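Local atomic coordinates of periplasmic binding protein/LacI transcriptional regulator (Brachyspira murdochii, PDB entry 4KQC), a protein that probably binds a carbohydrate, as a periplasmic solute-binding protein of the kind that serves ABC transporters. Residues I79-I82 against K83-I87. Numbering follows the deposited sequence.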
loop_
_atom_site.group_PDB
_atom_site.type_symbol
_atom_site.label_atom_id
_atom_site.label_comp_id
_atom_site.label_asym_id
_atom_site.label_seq_id
_atom_site.Cartn_x
_atom_site.Cartn_y
_atom_site.Cartn_z
ATOM N N ILE A 79 5.430 13.108 18.892
ATOM C CA ILE A 79 4.147 12.575 19.364
ATOM C C ILE A 79 4.019 12.790 20.878
ATOM O O ILE A 79 2.961 13.189 21.400
ATOM C CB ILE A 79 3.985 11.103 18.970
ATOM C CG1 ILE A 79 3.866 10.976 17.481
ATOM C CG2 ILE A 79 2.773 10.468 19.677
ATOM C CD1 ILE A 79 4.170 9.589 16.996
ATOM N N LYS A 80 5.117 12.634 21.593
ATOM C CA LYS A 80 5.129 12.926 23.026
ATOM C C LYS A 80 4.741 14.350 23.311
ATOM O O LYS A 80 3.936 14.643 24.247
ATOM C CB LYS A 80 6.504 12.570 23.646
ATOM C CG LYS A 80 6.501 12.765 25.130
ATOM C CD LYS A 80 7.564 11.902 25.755
ATOM C CE LYS A 80 7.695 12.218 27.219
ATOM N NZ LYS A 80 8.898 11.503 27.731
ATOM N N ARG A 81 5.287 15.291 22.529
ATOM C CA ARG A 81 4.938 16.719 22.691
ATOM C C ARG A 81 3.462 16.998 22.362
ATOM O O ARG A 81 2.798 17.759 23.055
ATOM C CB ARG A 81 5.989 17.603 21.917
ATOM C CG ARG A 81 5.891 19.108 22.086
ATOM C CD ARG A 81 7.242 19.783 21.834
ATOM N NE ARG A 81 7.526 19.868 20.428
ATOM C CZ ARG A 81 7.262 20.928 19.661
ATOM N NH1 ARG A 81 7.503 20.879 18.339
ATOM N NH2 ARG A 81 6.700 22.009 20.177
ATOM N N ILE A 82 3.005 16.425 21.275
ATOM C CA ILE A 82 1.564 16.529 20.880
ATOM C C ILE A 82 0.689 16.099 22.045
ATOM O O ILE A 82 -0.317 16.746 22.376
ATOM C CB ILE A 82 1.303 15.717 19.600
ATOM C CG1 ILE A 82 1.891 16.424 18.361
ATOM C CG2 ILE A 82 -0.191 15.491 19.449
ATOM C CD1 ILE A 82 1.967 15.548 17.106
ATOM N N LYS A 83 1.046 14.964 22.639
ATOM C CA LYS A 83 0.264 14.391 23.763
ATOM C C LYS A 83 0.254 15.369 24.927
ATOM O O LYS A 83 -0.804 15.710 25.450
ATOM C CB LYS A 83 0.794 13.020 24.163
ATOM C CG LYS A 83 -0.095 12.342 25.189
ATOM C CD LYS A 83 0.517 11.052 25.663
ATOM C CE LYS A 83 -0.595 10.228 26.265
ATOM N NZ LYS A 83 -0.102 8.950 26.804
ATOM N N GLU A 84 1.431 15.909 25.279
ATOM C CA GLU A 84 1.495 16.877 26.359
ATOM C C GLU A 84 0.691 18.144 26.120
ATOM O O GLU A 84 0.018 18.648 27.024
ATOM C CB GLU A 84 2.964 17.220 26.578
ATOM C CG GLU A 84 3.215 18.079 27.820
ATOM C CD GLU A 84 3.032 19.567 27.637
ATOM O OE1 GLU A 84 2.992 20.046 26.481
ATOM O OE2 GLU A 84 2.954 20.263 28.700
ATOM N N LYS A 85 0.708 18.635 24.883
ATOM C CA LYS A 85 -0.020 19.839 24.492
ATOM C C LYS A 85 -1.527 19.577 24.319
ATOM O O LYS A 85 -2.289 20.507 24.077
ATOM C CB LYS A 85 0.548 20.458 23.190
ATOM C CG LYS A 85 1.930 21.029 23.400
ATOM C CD LYS A 85 2.580 21.404 22.078
ATOM C CE LYS A 85 1.970 22.671 21.473
ATOM N NZ LYS A 85 2.349 23.900 22.229
ATOM N N ASN A 86 -1.943 18.331 24.428
ATOM C CA ASN A 86 -3.350 17.963 24.230
ATOM C C ASN A 86 -3.918 18.409 22.895
ATOM O O ASN A 86 -5.121 18.747 22.810
ATOM C CB ASN A 86 -4.236 18.491 25.397
ATOM C CG ASN A 86 -3.903 17.833 26.715
ATOM O OD1 ASN A 86 -3.664 18.523 27.737
ATOM N ND2 ASN A 86 -3.849 16.517 26.713
ATOM N N ILE A 87 -3.103 18.338 21.862
ATOM C CA ILE A 87 -3.566 18.534 20.458
ATOM C C ILE A 87 -4.157 17.211 19.937
ATOM O O ILE A 87 -3.473 16.202 19.951
ATOM C CB ILE A 87 -2.431 18.991 19.566
ATOM C CG1 ILE A 87 -1.855 20.366 20.012
ATOM C CG2 ILE A 87 -2.894 19.083 18.125
ATOM C CD1 ILE A 87 -0.484 20.660 19.409
HETATM O O HOH W 1 -2.801 14.511 21.869
#
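Ile82 and Ile87 meet along one side of the helix end, CG2 of Ile82 lying 4.2 Å from CB of Ile87. With CG1 of Ile82 beside its backbone N (chi1 -73°), the CG2 branch is anti to that N and next to the carbonyl carbon, which turns it to the returning chain; there it also comes within 3.4 Å of Ile87 O. Both isoleucines are buried and rest on Ile66 of strand 66-68, while Ile82 also touches Ile59 of helix 48-60. Next to this pair the backbone closes the helix. Ile87 N donates to Ile82 O at 3.2 Å. A second hydrogen bond runs from Asn86 N to Lys83 O at 3.0 Å. Asn86, at a positive phi of 55°, reverses the chain so that both N-H groups point back into the last turn. One water bridges the carbonyls, donating to Ile87 O at 2.6 Å and only weakly to Ile82 O. Arg81 and Lys85, one turn apart along the helix, run side by side in the same direction, touching through their aliphatic parts, Arg81 CG to Lys85 CD at 4.0 Å. Lys85 CG, set beside its own backbone N, lies alongside Arg81 O, which accepts the regular helical bond from Lys85 N; bends further out carry NZ to Asn62. Their like charges stay apart, Arg81 pairing with Asp56 in a salt bridge and bonding to Asn60. Extended Lys83 leaves in another direction, its NZ bonded to Gln102 O. The 6→1 and 5→2 bonds with the positive phi define a Schellman motif, and the isoleucine pair is the apolar contact that often accompanies it, here ending helix 76-84 and turning the chain into strand 89-92 of a beta-alpha-beta unit in the parallel sheet of a periplasmic binding protein lobe.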